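Local coordinates for protein putative prolyl-tRNA synthetase (Leishmania major, PDB 5XIL) that probably catalyses the ATP-dependent attachment of L-proline to tRNA(Pro), with release of AMP and diphosphate, for protein synthesis, at residues V45-C48 with V49-L53; P340-R343 with F344-E348; G359-E362 with L363-S367; K407-M410 with E411-V415; R416-E419 with W420-V424. All coordinates share one frame; numbering follows the deposited sequence.

All five contacts are local, each formed within one short run of chain. Interaction 1 is the buried one. It lies on helix 40-60, where charged side chains reach the second subunit. Interactions 2 and 3 belong to the anticodon-binding domain, their centres about 20 Å apart. The first is partly buried and aromatic; the second is a surface helix end, closed by backbone bonds and one salt bridge. Interactions 4 and 5 follow each other directly, with centres about 17 Å apart, and lead into the C-terminal zinc-binding part. Interaction 4 is a surface contact that orients a magnesium ligand. Interaction 5 is a partly buried turn built round a carboxylate.

Interaction 1 (V45-C48 with V49-L53); sequences VWKC and VQRFL
Lys47 and Arg51 stand one helical turn apart and share an anion. Lys47 NZ lies 3.2 Å from Arg51 NH2, and both form salt bridges with Glu58 OE1 of the second subunit. That carboxylate probably offsets the two positive charges. The aliphatic part of Lys47 lies over one face of the guanidinium, with Lys47 CD 3.4 Å from Arg51 NH2.

Trp46 and Gln50 make the second pair. Gln50 CG sits over the indole, 4.2 Å from the centroid of the five-membered ring of Trp46, as a CH-pi contact. It gets there because CG lies beside the backbone N (chi1 -77°), and the rest of the chain then runs out extended past the ring. The amide plane is turned 40° from the indole plane. A water joins the two polar ends. It accepts from Trp46 NE1 at 3.0 Å, in the plane of the ring at its edge. It also accepts weakly from Gln50 NE2 at 3.3 Å. Val49 CG1 touches the same indole obliquely, 4.0 Å from Trp46 CZ3.

The backbone is satisfied by regular helical bonds. Val49 N donates to Val45 O, Gln50 N to Trp46 O, Arg51 N to Lys47 O and Phe52 N to Cys48 O. The Gln50 N to Trp46 O bond is 2.8 Å long.

Trp46 touches Leu157 of strand 156-165, and Leu53 packs on helix 168-189. A long helix with one side on the catalytic sheet and charges meeting the other subunit is consistent with motif 1 of class II synthetases, which builds the dimer interface.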
# COMPACT_ATOMS: atom_id res chain seq x y z
N VAL A 45 8.77 4.28 -7.02
CA VAL A 45 9.76 4.13 -5.93
C VAL A 45 9.09 4.01 -4.53
O VAL A 45 9.41 3.15 -3.78
CB VAL A 45 10.80 5.26 -5.96
CG1 VAL A 45 11.78 5.05 -4.86
CG2 VAL A 45 11.49 5.31 -7.31
N TRP A 46 8.11 4.88 -4.26
CA TRP A 46 7.32 4.89 -3.03
C TRP A 46 6.53 3.60 -2.93
O TRP A 46 6.57 2.94 -1.91
CB TRP A 46 6.46 6.13 -2.95
CG TRP A 46 5.86 6.28 -1.56
CD1 TRP A 46 4.56 6.19 -1.26
CD2 TRP A 46 6.57 6.44 -0.30
NE1 TRP A 46 4.38 6.34 0.12
CE2 TRP A 46 5.60 6.46 0.73
CE3 TRP A 46 7.90 6.53 0.06
CZ2 TRP A 46 5.94 6.62 2.09
CZ3 TRP A 46 8.23 6.72 1.38
CH2 TRP A 46 7.27 6.76 2.38
N LYS A 47 5.97 3.15 -4.04
CA LYS A 47 5.23 1.85 -4.02
C LYS A 47 6.16 0.71 -3.55
O LYS A 47 5.77 -0.11 -2.75
CB LYS A 47 4.69 1.55 -5.39
CG LYS A 47 3.71 0.46 -5.36
CD LYS A 47 3.37 0.10 -6.81
CE LYS A 47 1.90 -0.20 -6.98
NZ LYS A 47 1.65 -0.68 -8.38
N CYS A 48 7.39 0.72 -4.03
CA CYS A 48 8.41 -0.28 -3.71
C CYS A 48 8.78 -0.22 -2.25
O CYS A 48 8.93 -1.25 -1.57
CB CYS A 48 9.69 -0.11 -4.54
SG CYS A 48 9.46 -0.58 -6.26
N VAL A 49 8.92 1.03 -1.77
CA VAL A 49 9.19 1.23 -0.36
C VAL A 49 8.07 0.74 0.53
O VAL A 49 8.29 0.04 1.58
CB VAL A 49 9.52 2.70 -0.05
CG1 VAL A 49 9.58 2.95 1.46
CG2 VAL A 49 10.80 3.11 -0.76
N GLN A 50 6.86 1.05 0.12
CA GLN A 50 5.69 0.57 0.86
C GLN A 50 5.66 -0.97 0.97
O GLN A 50 5.43 -1.51 2.03
CB GLN A 50 4.39 1.02 0.23
CG GLN A 50 4.06 2.43 0.48
CD GLN A 50 2.73 2.89 -0.15
OE1 GLN A 50 2.39 2.49 -1.24
NE2 GLN A 50 2.04 3.75 0.52
N ARG A 51 5.88 -1.66 -0.13
CA ARG A 51 5.91 -3.10 -0.13
C ARG A 51 6.98 -3.67 0.79
O ARG A 51 6.69 -4.50 1.64
CB ARG A 51 6.04 -3.63 -1.53
CG ARG A 51 4.74 -3.40 -2.30
CD ARG A 51 4.91 -3.73 -3.78
NE ARG A 51 3.66 -3.49 -4.52
CZ ARG A 51 3.62 -3.32 -5.84
NH1 ARG A 51 4.72 -3.39 -6.54
NH2 ARG A 51 2.46 -3.11 -6.45
N PHE A 52 8.20 -3.15 0.66
CA PHE A 52 9.39 -3.69 1.24
C PHE A 52 9.37 -3.37 2.73
O PHE A 52 9.55 -4.24 3.52
CB PHE A 52 10.62 -3.06 0.56
CG PHE A 52 11.96 -3.43 1.12
CD1 PHE A 52 12.57 -4.64 0.77
CD2 PHE A 52 12.63 -2.60 2.03
CE1 PHE A 52 13.83 -4.96 1.25
CE2 PHE A 52 13.90 -2.92 2.49
CZ PHE A 52 14.48 -4.11 2.13
N LEU A 53 9.25 -2.08 3.07
CA LEU A 53 9.20 -1.65 4.48
C LEU A 53 7.91 -2.14 5.18
O LEU A 53 7.97 -2.59 6.30
CB LEU A 53 9.29 -0.11 4.60
CG LEU A 53 9.18 0.49 5.99
CD1 LEU A 53 10.30 -0.08 6.85
CD2 LEU A 53 9.24 2.03 5.86
O HOH W 1 2.23 6.57 2.23

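Interaction 2 (P340-R343 with F344-E348); sequences PGWR and FNHWE
Phe344 packs its ring back on the first turn of the helix. Phe344 CE1 meets Pro340 CB at 3.9 Å, and Gly341 N lies over one face of the ring. The ring is placed here because its CG is anti to the carbonyl carbon (chi1 -75°), which sends it back toward Pro340.

Arg343 takes part chiefly through its backbone. Its carbonyl oxygen accepts from Trp347 N at 3.2 Å, and the N-H points almost straight at it (177°). Trp347 CD1 also comes within 3.2 Å of Arg343 O. The guanidinium turns elsewhere: Arg343 NE bonds to Ser339 O and Arg343 NH1 to Asp333 O.

Trp342 lies beside His346; its ring also stacks with Tyr338. The planes of the Trp342 and His346 rings are only 10° apart, but they are slid so far that they hardly overlap. The real touch is oblique, between Trp342 CZ3 and His346 CB at 3.8 Å. A water lies over the centre of the indole. It donates to Trp342 O at 2.8 Å and accepts from Asn345 ND2 at 3.0 Å. Trp342 O therefore has two partners, this water and His346 N. The amide oxygen of Asn345 is bonded to Gly4 N, so this side chain also ties down the N-terminal tail.

Helix 340-350 sits in the anticodon-binding domain, in the chain between strands 330-332 and 354-358. Arg343, Phe344 and Trp347 all rest on strand 293-297. Trp347 NE1 bonds to Asp333, just past strand 330-332, and the Phe344 ring makes a cation-pi contact with Arg355 on strand 354-358.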
# COMPACT_ATOMS: atom_id res chain seq x y z
N PRO A 340 16.56 6.95 -33.06
CA PRO A 340 16.99 6.17 -31.89
C PRO A 340 17.79 7.02 -30.93
O PRO A 340 17.63 6.84 -29.76
CB PRO A 340 17.85 5.02 -32.49
CG PRO A 340 17.32 4.87 -33.91
CD PRO A 340 16.81 6.24 -34.34
N GLY A 341 18.63 7.93 -31.41
CA GLY A 341 19.39 8.79 -30.52
C GLY A 341 18.52 9.61 -29.57
O GLY A 341 18.83 9.74 -28.39
N TRP A 342 17.46 10.21 -30.08
CA TRP A 342 16.53 10.94 -29.26
C TRP A 342 15.93 10.03 -28.18
O TRP A 342 15.77 10.42 -26.99
CB TRP A 342 15.39 11.48 -30.10
CG TRP A 342 14.46 12.40 -29.39
CD1 TRP A 342 14.48 13.79 -29.45
CD2 TRP A 342 13.36 12.05 -28.51
NE1 TRP A 342 13.48 14.30 -28.64
CE2 TRP A 342 12.77 13.27 -28.07
CE3 TRP A 342 12.83 10.83 -28.02
CZ2 TRP A 342 11.68 13.31 -27.17
CZ3 TRP A 342 11.75 10.87 -27.14
CH2 TRP A 342 11.19 12.11 -26.72
N ARG A 343 15.51 8.84 -28.60
CA ARG A 343 14.97 7.86 -27.65
C ARG A 343 16.07 7.47 -26.63
O ARG A 343 15.77 7.35 -25.44
CB ARG A 343 14.39 6.66 -28.37
CG ARG A 343 13.07 6.95 -29.07
CD ARG A 343 12.64 5.78 -29.91
NE ARG A 343 13.15 5.92 -31.26
CZ ARG A 343 12.98 5.02 -32.23
NH1 ARG A 343 12.37 3.85 -32.02
NH2 ARG A 343 13.41 5.33 -33.45
N PHE A 344 17.33 7.29 -27.06
CA PHE A 344 18.35 6.90 -26.14
C PHE A 344 18.42 8.00 -25.06
O PHE A 344 18.61 7.74 -23.85
CB PHE A 344 19.76 6.86 -26.79
CG PHE A 344 20.05 5.68 -27.70
CD1 PHE A 344 19.06 4.84 -28.21
CD2 PHE A 344 21.37 5.47 -28.10
CE1 PHE A 344 19.34 3.83 -29.11
CE2 PHE A 344 21.65 4.43 -28.98
CZ PHE A 344 20.65 3.62 -29.46
N ASN A 345 18.37 9.25 -25.50
CA ASN A 345 18.53 10.39 -24.57
C ASN A 345 17.41 10.45 -23.52
O ASN A 345 17.67 10.65 -22.30
CB ASN A 345 18.58 11.74 -25.31
CG ASN A 345 18.58 12.92 -24.33
OD1 ASN A 345 19.61 13.25 -23.68
ND2 ASN A 345 17.44 13.52 -24.17
N HIS A 346 16.17 10.31 -23.99
CA HIS A 346 15.00 10.32 -23.19
C HIS A 346 15.09 9.33 -22.03
O HIS A 346 14.82 9.65 -20.89
CB HIS A 346 13.78 10.00 -24.06
CG HIS A 346 12.51 9.80 -23.29
ND1 HIS A 346 11.74 10.85 -22.81
CD2 HIS A 346 11.83 8.67 -22.96
CE1 HIS A 346 10.69 10.37 -22.20
NE2 HIS A 346 10.71 9.05 -22.29
N TRP A 347 15.42 8.08 -22.34
CA TRP A 347 15.59 7.03 -21.30
C TRP A 347 16.86 7.18 -20.48
O TRP A 347 16.89 6.74 -19.32
CB TRP A 347 15.51 5.64 -21.95
CG TRP A 347 14.08 5.41 -22.54
CD1 TRP A 347 13.70 5.45 -23.87
CD2 TRP A 347 12.87 5.23 -21.79
NE1 TRP A 347 12.36 5.28 -23.97
CE2 TRP A 347 11.82 5.14 -22.72
CE3 TRP A 347 12.58 5.08 -20.44
CZ2 TRP A 347 10.49 4.94 -22.33
CZ3 TRP A 347 11.24 4.86 -20.04
CH2 TRP A 347 10.22 4.79 -20.98
N GLU A 348 17.90 7.77 -21.06
CA GLU A 348 19.10 8.13 -20.32
C GLU A 348 18.77 9.11 -19.23
O GLU A 348 19.19 8.96 -18.08
CB GLU A 348 20.15 8.76 -21.23
CG GLU A 348 21.46 9.08 -20.53
CD GLU A 348 22.58 9.29 -21.52
OE1 GLU A 348 22.71 10.41 -22.06
OE2 GLU A 348 23.30 8.32 -21.78
O HOH W 2 15.12 12.92 -25.98

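Interaction 3 (G359-E362 with L363-S367); sequences GPRE and LAERS
Leu363 touches the start of the helix first through its backbone. Leu363 N donates to Gly359 O at 2.8 Å, closing the first turn. Its side chain leads away and packs on Leu312 and Ser315 of helix 306-325.

Ala364 follows, with its N bonded to Pro360 O. Its methyl lies over one face of the Arg361 guanidinium, and Ala364 CB is 3.3 Å from Arg361 NH1.

Glu365 meets the edge of the same guanidinium. Arg361 NH2 and Glu365 OE2 form a salt bridge at 2.9 Å, but the hydrogen bond within it is weak. The two flat groups are turned 77° apart. Arg361 curls over the alanine because its chain is bent at chi2 and chi3 (-43° and -62°).

Arg366 leaves the helix with positive phi. Its N bonds to Leu363 O at 3.1 Å, while the side chain turns out to Trp383.

Ser367 N then reaches back to Glu362 O at 3.1 Å, in the carbonyl plane on a lone pair. Ser367 O in turn receives a C-H contact from Glu362 CA at 3.2 Å.

At the other end Gly359 is at the N-cap position; its N gives a weak bond to Glu362 OE2. The pair of closing bonds at Arg366 and Ser367 is a Schellman motif. It ends the short helix that joins two antiparallel strands, 354-358 and 367-372, of the anticodon-binding domain.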
# COMPACT_ATOMS: atom_id res chain seq x y z
N GLY A 359 19.38 -4.16 -33.32
CA GLY A 359 19.48 -3.95 -34.75
C GLY A 359 19.67 -5.21 -35.60
O GLY A 359 19.63 -6.36 -35.12
N PRO A 360 19.86 -4.98 -36.90
CA PRO A 360 20.02 -6.13 -37.84
C PRO A 360 21.08 -7.14 -37.37
O PRO A 360 20.81 -8.36 -37.32
CB PRO A 360 20.44 -5.43 -39.11
CG PRO A 360 19.70 -4.13 -39.08
CD PRO A 360 19.73 -3.70 -37.62
N ARG A 361 22.25 -6.66 -36.94
CA ARG A 361 23.30 -7.56 -36.51
C ARG A 361 23.05 -8.27 -35.16
O ARG A 361 23.49 -9.40 -34.92
CB ARG A 361 24.70 -6.87 -36.54
CG ARG A 361 25.22 -6.42 -37.93
CD ARG A 361 25.00 -7.46 -39.09
NE ARG A 361 25.69 -8.76 -38.91
CZ ARG A 361 25.33 -9.91 -39.50
NH1 ARG A 361 24.27 -9.97 -40.32
NH2 ARG A 361 26.03 -11.04 -39.27
N GLU A 362 22.30 -7.61 -34.27
CA GLU A 362 21.94 -8.21 -33.01
C GLU A 362 20.96 -9.27 -33.29
O GLU A 362 20.96 -10.32 -32.68
CB GLU A 362 21.27 -7.15 -32.09
CG GLU A 362 22.26 -6.16 -31.50
CD GLU A 362 22.88 -5.14 -32.46
OE1 GLU A 362 24.10 -4.91 -32.30
OE2 GLU A 362 22.25 -4.57 -33.35
N LEU A 363 20.07 -9.02 -34.23
CA LEU A 363 19.17 -10.06 -34.61
C LEU A 363 19.93 -11.27 -35.25
O LEU A 363 19.80 -12.41 -34.82
CB LEU A 363 18.17 -9.47 -35.57
CG LEU A 363 17.02 -10.34 -36.02
CD1 LEU A 363 16.37 -11.09 -34.89
CD2 LEU A 363 16.04 -9.42 -36.74
N ALA A 364 20.78 -10.98 -36.22
CA ALA A 364 21.46 -12.04 -36.99
C ALA A 364 22.38 -12.86 -36.12
O ALA A 364 22.47 -14.10 -36.26
CB ALA A 364 22.23 -11.43 -38.11
N GLU A 365 23.09 -12.20 -35.22
CA GLU A 365 23.97 -12.89 -34.30
C GLU A 365 23.36 -13.37 -32.99
O GLU A 365 24.07 -13.98 -32.19
CB GLU A 365 25.22 -12.01 -33.99
CG GLU A 365 26.03 -11.54 -35.16
CD GLU A 365 26.81 -12.66 -35.87
OE1 GLU A 365 26.96 -13.78 -35.33
OE2 GLU A 365 27.28 -12.36 -36.98
N ARG A 366 22.07 -13.13 -32.78
CA ARG A 366 21.44 -13.54 -31.53
C ARG A 366 22.37 -13.06 -30.44
O ARG A 366 22.93 -13.85 -29.67
CB ARG A 366 21.29 -15.06 -31.47
CG ARG A 366 20.23 -15.62 -32.41
CD ARG A 366 18.90 -14.89 -32.23
NE ARG A 366 18.20 -15.32 -31.03
CZ ARG A 366 16.88 -15.20 -30.85
NH1 ARG A 366 16.13 -14.67 -31.80
NH2 ARG A 366 16.33 -15.62 -29.72
N SER A 367 22.53 -11.74 -30.37
CA SER A 367 23.44 -11.10 -29.43
C SER A 367 23.03 -9.65 -29.18
O SER A 367 23.14 -8.80 -30.05
CB SER A 367 24.87 -11.10 -29.94
OG SER A 367 25.78 -10.48 -29.00

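Interaction 4 (K407-M410 with E411-V415); sequences KETM and ETHRV. With MG (magnesium ion), chain F.
Glu411, Thr412 and His413 keep the helical pattern of bonds to Lys407, Glu408 and Thr409, and the chain leaves helical angles at His413. The third of these bonds, His413 N to Thr409 O, is 3.1 Å long; His413 N also makes a weak one to Met410 O.

The His413 ring uses the same carbonyl. His413 ND1 donates to Thr409 O at 2.8 Å, with the oxygen close to the ring plane. The two donors of His413 approach Thr409 O from opposite faces of its plane. With ND1 carrying the proton, His413 NE2 binds the magnesium ion at 2.0 Å. The carbonyl of Thr409 thus acts in the second shell and helps fix the rotation of the ring. Thr409 CG2 runs alongside the ring, 4.0 Å from His413 ND1.

Thr412 behaves in a similar way. Its OG1 donates to Glu408 O at 2.8 Å from above the carbonyl plane, and its N bonds from the opposite face.

Lys407 bends at its last torsion (chi4 70°). This brings Lys407 NZ to Glu411 OE2 at 3.3 Å, a salt bridge one turn along the helix.

Met410 and Arg414 lie side by side and point the same way. The sulfur SD of Met410 meets the guanidinium at its edge, in plane, while Met410 CE is 3.4 Å from Arg414 NH1.

Glu219 and four waters complete the magnesium shell, six ligands in all. The site is a metal centre at the C-terminal end of helix 387-412, where the chain passes into strand 414-416 and toward the zinc-binding part.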
# COMPACT_ATOMS: atom_id res chain seq x y z
N LYS A 407 29.00 4.43 -1.61
CA LYS A 407 29.65 4.18 -0.32
C LYS A 407 31.09 4.76 -0.27
O LYS A 407 31.52 5.38 0.75
CB LYS A 407 29.63 2.70 -0.00
CG LYS A 407 30.03 2.35 1.40
CD LYS A 407 30.14 0.85 1.60
CE LYS A 407 30.86 0.48 2.91
NZ LYS A 407 29.96 0.84 4.03
N GLU A 408 31.82 4.55 -1.35
CA GLU A 408 33.20 5.08 -1.54
C GLU A 408 33.24 6.62 -1.51
O GLU A 408 34.10 7.23 -0.86
CB GLU A 408 33.81 4.61 -2.89
CG GLU A 408 35.16 5.24 -3.19
CD GLU A 408 35.74 4.89 -4.58
OE1 GLU A 408 35.51 5.66 -5.54
OE2 GLU A 408 36.40 3.84 -4.69
N THR A 409 32.36 7.25 -2.24
CA THR A 409 32.23 8.64 -2.22
C THR A 409 31.95 9.15 -0.74
O THR A 409 32.60 10.14 -0.26
CB THR A 409 31.14 9.04 -3.20
OG1 THR A 409 31.57 8.70 -4.54
CG2 THR A 409 30.88 10.48 -3.10
N MET A 410 31.02 8.49 -0.05
CA MET A 410 30.67 8.80 1.30
C MET A 410 31.84 8.72 2.20
O MET A 410 32.09 9.70 2.95
CB MET A 410 29.47 7.98 1.80
CG MET A 410 29.08 8.26 3.28
SD MET A 410 27.83 7.14 3.96
CE MET A 410 28.77 5.64 4.17
N GLU A 411 32.54 7.58 2.18
CA GLU A 411 33.66 7.38 3.06
C GLU A 411 34.79 8.34 2.78
O GLU A 411 35.44 8.79 3.74
CB GLU A 411 34.10 5.93 3.04
CG GLU A 411 33.07 5.00 3.66
CD GLU A 411 33.35 3.54 3.47
OE1 GLU A 411 34.18 3.16 2.62
OE2 GLU A 411 32.70 2.76 4.17
N THR A 412 34.99 8.68 1.51
CA THR A 412 36.08 9.60 1.06
C THR A 412 35.80 11.03 1.67
O THR A 412 36.71 11.71 2.17
CB THR A 412 36.10 9.62 -0.49
OG1 THR A 412 36.64 8.37 -0.96
CG2 THR A 412 36.93 10.76 -1.02
N HIS A 413 34.54 11.39 1.74
CA HIS A 413 34.12 12.69 2.19
C HIS A 413 33.83 12.76 3.70
O HIS A 413 33.22 13.70 4.16
CB HIS A 413 32.94 13.13 1.38
CG HIS A 413 33.30 13.57 0.02
ND1 HIS A 413 33.51 12.66 -0.98
CD2 HIS A 413 33.61 14.77 -0.50
CE1 HIS A 413 33.78 13.28 -2.10
NE2 HIS A 413 33.90 14.56 -1.83
N ARG A 414 34.18 11.69 4.41
CA ARG A 414 34.02 11.63 5.85
C ARG A 414 35.44 11.91 6.28
O ARG A 414 36.33 11.09 6.05
CB ARG A 414 33.58 10.24 6.29
CG ARG A 414 33.18 10.15 7.76
CD ARG A 414 31.89 9.36 7.93
NE ARG A 414 32.14 7.92 8.02
CZ ARG A 414 31.47 7.01 7.33
NH1 ARG A 414 30.51 7.37 6.49
NH2 ARG A 414 31.76 5.72 7.47
N VAL A 415 35.68 13.05 6.91
CA VAL A 415 37.06 13.38 7.22
C VAL A 415 37.29 13.48 8.72
O VAL A 415 36.59 14.23 9.40
CB VAL A 415 37.46 14.69 6.53
CG1 VAL A 415 38.87 15.08 6.85
CG2 VAL A 415 37.24 14.58 4.99
MG MG F . 33.56 16.17 -3.03
O HOH W 3 31.78 16.71 -1.81
O HOH W 4 35.11 17.17 -1.84
O HOH W 5 35.16 15.65 -4.14
O HOH W 6 33.10 17.71 -4.04

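Interaction 5 (R416-E419 with W420-V424); sequences RVTE and WTEFV
Glu422 folds back on the loop that precedes it, and its carboxylate meets two backbone N-H groups. Thr418 N donates to Glu422 OE2 at 3.1 Å, on the anti side and 15° out of the carboxylate plane. Glu419 N adds a weak bond to the same oxygen at 3.3 Å. The side chain starts between its own backbone N and carbonyl carbon (chi1 64°), then runs extended to the loop. Glu422 is deposited in two conformers, so these bonds are described for one of them and are less certain.

Val417 comes to Glu422 from the opposite direction, and Val417 CG1 is 3.3 Å from Glu422 CG. The same methyl touches Phe423 CD2 obliquely at 4.4 Å.

Glu419 O accepts from Glu422 N at 3.0 Å, which closes a tight turn. The Glu419 side chain bends away at chi2 (-66°). Its OE2 accepts from Thr418 OG1 at 2.8 Å. Glu419 and Glu492 bind magnesium in crystals of this protein; here the side chain of Glu419 has a magnesium ion about 4 Å away.

Next along the chain, Trp420 CZ3 lies 3.5 Å above the Phe423 ring plane, offset to the rim. Trp420 NE1 bonds to Glu454.

This turn joins strand 414-416 to helix 423-428. Val417 and Phe423 both rest on Ile433 of strand 432-437. Phe423 also meets Phe508 edge-to-face and touches Val447 of helix 441-455, in the C-terminal part.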
# COMPACT_ATOMS: atom_id res chain seq x y z
N ARG A 416 38.22 12.71 9.28
CA ARG A 416 38.47 12.76 10.74
C ARG A 416 39.44 13.93 11.08
O ARG A 416 40.61 13.86 10.71
CB ARG A 416 38.93 11.39 11.24
CG ARG A 416 38.34 11.01 12.60
CD ARG A 416 38.28 9.50 12.82
NE ARG A 416 39.51 8.85 13.28
CZ ARG A 416 40.22 8.00 12.53
NH1 ARG A 416 39.83 7.76 11.26
NH2 ARG A 416 41.32 7.39 13.01
N VAL A 417 38.91 14.94 11.80
CA VAL A 417 39.48 16.22 12.07
C VAL A 417 39.80 16.28 13.57
O VAL A 417 38.90 16.07 14.38
CB VAL A 417 38.56 17.37 11.70
CG1 VAL A 417 39.07 18.75 12.20
CG2 VAL A 417 38.36 17.44 10.20
N THR A 418 41.03 16.53 13.93
CA THR A 418 41.37 16.71 15.36
C THR A 418 41.80 18.08 15.78
O THR A 418 41.98 18.31 16.98
CB THR A 418 42.52 15.80 15.74
OG1 THR A 418 43.63 16.12 14.91
CG2 THR A 418 42.17 14.38 15.49
N GLU A 419 42.09 18.96 14.83
CA GLU A 419 42.45 20.32 15.09
C GLU A 419 41.39 21.33 14.61
O GLU A 419 41.01 21.35 13.43
CB GLU A 419 43.82 20.60 14.44
CG GLU A 419 44.81 19.42 14.53
CD GLU A 419 45.30 19.07 15.94
OE1 GLU A 419 45.69 20.04 16.63
OE2 GLU A 419 45.30 17.86 16.36
N TRP A 420 41.00 22.28 15.49
CA TRP A 420 39.99 23.21 15.16
C TRP A 420 40.29 23.94 13.85
O TRP A 420 39.38 24.25 13.11
CB TRP A 420 39.67 24.20 16.31
CG TRP A 420 38.71 25.18 15.81
CD1 TRP A 420 38.96 26.44 15.37
CD2 TRP A 420 37.31 24.93 15.47
NE1 TRP A 420 37.84 26.99 14.88
CE2 TRP A 420 36.81 26.09 14.93
CE3 TRP A 420 36.46 23.86 15.66
CZ2 TRP A 420 35.49 26.20 14.47
CZ3 TRP A 420 35.16 23.97 15.21
CH2 TRP A 420 34.68 25.15 14.66
N THR A 421 41.56 24.25 13.57
CA THR A 421 41.86 25.11 12.46
C THR A 421 41.56 24.44 11.13
O THR A 421 41.46 25.11 10.13
CB THR A 421 43.34 25.58 12.42
OG1 THR A 421 44.21 24.47 12.73
CG2 THR A 421 43.60 26.65 13.40
N GLU A 422 41.47 23.13 11.12
CA GLU A 422 41.16 22.40 9.89
C GLU A 422 39.67 22.13 9.69
O GLU A 422 39.28 21.59 8.64
CB GLU A 422 42.01 21.11 9.80
CG GLU A 422 41.77 20.06 10.87
CD GLU A 422 42.71 18.85 10.78
OE1 GLU A 422 43.47 18.75 9.76
OE2 GLU A 422 42.69 17.99 11.69
N PHE A 423 38.85 22.50 10.67
CA PHE A 423 37.40 22.19 10.69
C PHE A 423 36.66 22.93 9.60
O PHE A 423 36.09 22.30 8.70
CB PHE A 423 36.81 22.56 12.05
CG PHE A 423 35.41 22.02 12.32
CD1 PHE A 423 34.30 22.69 11.87
CD2 PHE A 423 35.26 20.82 13.02
CE1 PHE A 423 33.01 22.18 12.11
CE2 PHE A 423 34.01 20.28 13.28
CZ PHE A 423 32.88 20.98 12.84
N VAL A 424 36.66 24.25 9.61
CA VAL A 424 35.96 24.97 8.55
C VAL A 424 36.52 24.80 7.14
O VAL A 424 35.77 24.73 6.17
CB VAL A 424 35.76 26.47 8.86
CG1 VAL A 424 35.14 27.22 7.69
CG2 VAL A 424 34.82 26.60 10.07